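Importin subunit beta-1 (Saccharomyces cerevisiae, PDB 5OWU) carries proteins into the nucleus as the importin beta subunit, pairing with importin alpha, which recognises the classical nuclear localization signal of the cargo. Local coordinates at residues A[326-338]-A[345-357]. Numbering follows the deposited sequence.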
# COMPACT_ATOMS: atom_id res chain seq x y z
N VAL A 326 -7.74 -22.39 16.91
CA VAL A 326 -6.43 -22.71 16.32
C VAL A 326 -6.35 -24.14 15.83
O VAL A 326 -5.74 -24.38 14.76
CB VAL A 326 -5.31 -22.34 17.31
CG1 VAL A 326 -3.95 -22.86 16.83
CG2 VAL A 326 -5.26 -20.83 17.46
N PRO A 327 -6.89 -25.15 16.52
CA PRO A 327 -6.83 -26.51 15.96
C PRO A 327 -7.47 -26.63 14.58
O PRO A 327 -6.96 -27.37 13.72
CB PRO A 327 -7.57 -27.34 17.01
CG PRO A 327 -7.38 -26.59 18.29
CD PRO A 327 -7.38 -25.14 17.91
N ASN A 328 -8.55 -25.90 14.34
CA ASN A 328 -9.18 -25.94 13.02
C ASN A 328 -8.31 -25.28 11.95
O ASN A 328 -8.20 -25.80 10.83
CB ASN A 328 -10.56 -25.28 13.10
CG ASN A 328 -11.51 -26.03 14.02
OD1 ASN A 328 -11.34 -27.23 14.27
ND2 ASN A 328 -12.52 -25.34 14.53
N LEU A 329 -7.67 -24.14 12.27
CA LEU A 329 -6.72 -23.54 11.34
C LEU A 329 -5.61 -24.52 10.98
O LEU A 329 -5.33 -24.78 9.79
CB LEU A 329 -6.10 -22.28 11.96
CG LEU A 329 -6.89 -20.98 12.08
CD1 LEU A 329 -6.04 -19.96 12.83
CD2 LEU A 329 -7.26 -20.45 10.70
N LEU A 330 -4.97 -25.07 12.01
CA LEU A 330 -3.91 -26.04 11.79
C LEU A 330 -4.37 -27.14 10.85
O LEU A 330 -3.67 -27.51 9.90
CB LEU A 330 -3.45 -26.61 13.14
CG LEU A 330 -2.75 -25.57 14.02
CD1 LEU A 330 -2.60 -26.06 15.46
CD2 LEU A 330 -1.38 -25.23 13.45
N ASN A 331 -5.58 -27.66 11.09
CA ASN A 331 -6.12 -28.68 10.19
C ASN A 331 -6.23 -28.17 8.76
O ASN A 331 -6.05 -28.94 7.81
CB ASN A 331 -7.48 -29.17 10.69
CG ASN A 331 -8.11 -30.18 9.75
OD1 ASN A 331 -7.64 -31.31 9.63
ND2 ASN A 331 -9.18 -29.77 9.06
N LEU A 332 -6.54 -26.88 8.58
CA LEU A 332 -6.63 -26.35 7.23
C LEU A 332 -5.27 -26.31 6.54
O LEU A 332 -5.22 -26.26 5.31
CB LEU A 332 -7.24 -24.95 7.24
CG LEU A 332 -8.71 -24.86 7.64
CD1 LEU A 332 -9.14 -23.39 7.73
CD2 LEU A 332 -9.60 -25.62 6.66
N LEU A 333 -4.18 -26.32 7.30
CA LEU A 333 -2.86 -26.28 6.66
C LEU A 333 -2.58 -27.47 5.75
O LEU A 333 -1.70 -27.38 4.89
CB LEU A 333 -1.76 -26.18 7.72
CG LEU A 333 -1.77 -24.91 8.58
CD1 LEU A 333 -0.66 -24.98 9.61
CD2 LEU A 333 -1.61 -23.67 7.71
N THR A 334 -3.29 -28.59 5.91
CA THR A 334 -3.02 -29.78 5.11
C THR A 334 -3.82 -29.82 3.81
O THR A 334 -3.92 -30.88 3.19
CB THR A 334 -3.29 -31.06 5.92
OG1 THR A 334 -4.67 -31.08 6.32
CG2 THR A 334 -2.38 -31.12 7.13
N ARG A 335 -4.39 -28.69 3.39
CA ARG A 335 -5.11 -28.61 2.13
C ARG A 335 -4.30 -27.85 1.08
O ARG A 335 -4.84 -27.04 0.32
CB ARG A 335 -6.47 -27.95 2.35
CG ARG A 335 -7.36 -28.69 3.34
CD ARG A 335 -8.74 -28.07 3.40
NE ARG A 335 -9.55 -28.62 4.49
CZ ARG A 335 -10.84 -28.34 4.68
NH1 ARG A 335 -11.48 -27.51 3.86
NH2 ARG A 335 -11.49 -28.87 5.70
N GLN A 336 -3.00 -28.11 1.01
CA GLN A 336 -2.18 -27.54 -0.04
C GLN A 336 -2.56 -28.16 -1.39
O GLN A 336 -3.38 -29.07 -1.49
CB GLN A 336 -0.69 -27.78 0.23
CG GLN A 336 -0.25 -27.60 1.69
CD GLN A 336 -0.28 -28.91 2.47
OE1 GLN A 336 -1.18 -29.73 2.28
NE2 GLN A 336 0.69 -29.10 3.35
N ASN A 337 -1.93 -27.65 -2.45
CA ASN A 337 -2.15 -28.17 -3.80
C ASN A 337 -1.13 -29.26 -4.12
O ASN A 337 0.07 -29.09 -3.86
CB ASN A 337 -2.04 -27.03 -4.82
CG ASN A 337 -2.75 -25.77 -4.35
OD1 ASN A 337 -3.82 -25.84 -3.75
ND2 ASN A 337 -2.14 -24.62 -4.61
N GLU A 338 -1.60 -30.37 -4.71
CA GLU A 338 -0.71 -31.47 -5.11
C GLU A 338 -0.00 -31.12 -6.42
O GLU A 338 -0.18 -31.76 -7.45
CB GLU A 338 -1.49 -32.77 -5.26
CG GLU A 338 -1.77 -33.48 -3.93
CD GLU A 338 -0.94 -34.74 -3.68
OE1 GLU A 338 0.11 -34.92 -4.34
OE2 GLU A 338 -1.33 -35.54 -2.80
N TRP A 345 -3.17 -19.26 -4.88
CA TRP A 345 -3.62 -19.10 -3.50
C TRP A 345 -4.74 -20.09 -3.18
O TRP A 345 -5.52 -20.49 -4.04
CB TRP A 345 -4.09 -17.67 -3.27
CG TRP A 345 -4.32 -17.34 -1.84
CD1 TRP A 345 -5.51 -17.39 -1.17
CD2 TRP A 345 -3.34 -16.89 -0.89
NE1 TRP A 345 -5.33 -17.01 0.14
CE2 TRP A 345 -4.01 -16.70 0.34
CE3 TRP A 345 -1.97 -16.64 -0.95
CZ2 TRP A 345 -3.36 -16.27 1.49
CZ3 TRP A 345 -1.32 -16.21 0.19
CH2 TRP A 345 -2.01 -16.03 1.40
N ASN A 346 -4.80 -20.49 -1.91
CA ASN A 346 -5.82 -21.43 -1.45
C ASN A 346 -6.08 -21.21 0.04
O ASN A 346 -5.49 -20.32 0.66
CB ASN A 346 -5.40 -22.87 -1.74
CG ASN A 346 -4.44 -23.40 -0.70
OD1 ASN A 346 -4.70 -24.43 -0.07
ND2 ASN A 346 -3.33 -22.70 -0.51
N VAL A 347 -6.95 -22.04 0.60
CA VAL A 347 -7.32 -21.91 2.01
C VAL A 347 -6.13 -22.19 2.92
O VAL A 347 -6.03 -21.64 4.02
CB VAL A 347 -8.51 -22.83 2.35
CG1 VAL A 347 -8.15 -24.29 2.12
CG2 VAL A 347 -8.97 -22.60 3.78
N SER A 348 -5.21 -23.06 2.49
CA SER A 348 -4.08 -23.39 3.36
C SER A 348 -3.19 -22.17 3.58
O SER A 348 -2.70 -21.94 4.70
CB SER A 348 -3.27 -24.54 2.76
OG SER A 348 -2.50 -24.11 1.66
N MET A 349 -3.00 -21.35 2.54
CA MET A 349 -2.21 -20.13 2.69
C MET A 349 -2.94 -19.11 3.56
O MET A 349 -2.31 -18.44 4.39
CB MET A 349 -1.90 -19.55 1.31
CG MET A 349 -1.00 -20.46 0.46
SD MET A 349 -0.73 -19.84 -1.21
CE MET A 349 0.31 -21.13 -1.89
N SER A 350 -4.26 -18.97 3.39
CA SER A 350 -5.02 -18.07 4.25
C SER A 350 -4.94 -18.50 5.70
O SER A 350 -4.83 -17.66 6.61
CB SER A 350 -6.48 -18.02 3.79
OG SER A 350 -6.57 -17.69 2.42
N ALA A 351 -5.00 -19.81 5.95
CA ALA A 351 -4.91 -20.33 7.31
C ALA A 351 -3.54 -20.06 7.91
O ALA A 351 -3.43 -19.76 9.10
CB ALA A 351 -5.22 -21.82 7.31
N GLY A 352 -2.48 -20.18 7.10
CA GLY A 352 -1.16 -19.81 7.59
C GLY A 352 -1.06 -18.34 7.97
O GLY A 352 -0.54 -17.99 9.04
N ALA A 353 -1.55 -17.46 7.10
CA ALA A 353 -1.52 -16.03 7.43
C ALA A 353 -2.32 -15.76 8.70
O ALA A 353 -1.90 -14.96 9.56
CB ALA A 353 -2.05 -15.21 6.25
N CYS A 354 -3.48 -16.40 8.83
CA CYS A 354 -4.29 -16.22 10.02
C CYS A 354 -3.55 -16.68 11.26
O CYS A 354 -3.51 -15.98 12.28
CB CYS A 354 -5.61 -16.98 9.86
SG CYS A 354 -6.77 -16.65 11.18
N LEU A 355 -2.92 -17.85 11.19
CA LEU A 355 -2.14 -18.36 12.31
C LEU A 355 -1.07 -17.35 12.73
O LEU A 355 -0.85 -17.14 13.93
CB LEU A 355 -1.51 -19.70 11.94
CG LEU A 355 -0.70 -20.41 13.01
CD1 LEU A 355 -1.57 -20.71 14.24
CD2 LEU A 355 -0.11 -21.70 12.44
N GLN A 356 -0.41 -16.72 11.76
CA GLN A 356 0.60 -15.73 12.12
C GLN A 356 -0.03 -14.53 12.81
O GLN A 356 0.56 -13.97 13.74
CB GLN A 356 1.38 -15.31 10.87
CG GLN A 356 2.10 -16.47 10.23
CD GLN A 356 2.83 -16.09 8.95
OE1 GLN A 356 3.24 -14.94 8.78
NE2 GLN A 356 2.99 -17.06 8.05
N LEU A 357 -1.22 -14.11 12.37
CA LEU A 357 -1.91 -13.03 13.07
C LEU A 357 -2.25 -13.43 14.51
O LEU A 357 -2.11 -12.62 15.44
CB LEU A 357 -3.19 -12.65 12.31
CG LEU A 357 -2.97 -11.96 10.96
CD1 LEU A 357 -4.29 -11.82 10.21
CD2 LEU A 357 -2.32 -10.60 11.15
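Ala351 presses its methyl group against the backbone side of helix 326-332, its CB 3.7 Å from Leu332 CB, and Leu333 CD2 closes over it from the next position. Leu333 CD2 also settles on the backbone of the second helix, 3.6 Å from Gly352 N and equally near Ser348 O. Ser348 likewise brings its CB to 3.6 Å from Leu332 O, and at this level the CA atoms of Leu333 and Ser348 are just 4.6 Å apart. Leu329 straddles the sulfur of Cys354: its CD1 lies 3.8 Å from Cys354 SG and its CD2 hardly farther. Leu355, with CG turned anti to the backbone N (chi1 -177°), sends its two methyls to different partners, CD1 across Val326 and CD2 to 3.9 Å from Leu330 CD2.

The two segments form the helix pair of HEAT repeat 8; the axes of helix 326-332 and helix 347-357 come within 8.6 Å, running roughly antiparallel at 141°. Neighbouring helices seal the flanks: Val287 of helix 280-306 touches Leu332, while Val370 of helix 367-377 meets Val326 and Leu355.

Buried Val347 marks the border, between Leu332 and Arg335, its CG1 4.0 Å from Arg335 CB. Beyond it the contact is partly exposed and more polar. The extended arginine runs on, one guanidinium face over Leu332 CD2, to a salt bridge with Asp280 and a hydrogen bond to Ser277 O. Asn346 occupies the N-cap position of helix 347-357; Asn337 slides past it in the opposite sense, and Asn337 ND2 hydrogen-bonds to Asp342 OD1 and the backbone O of Asp344.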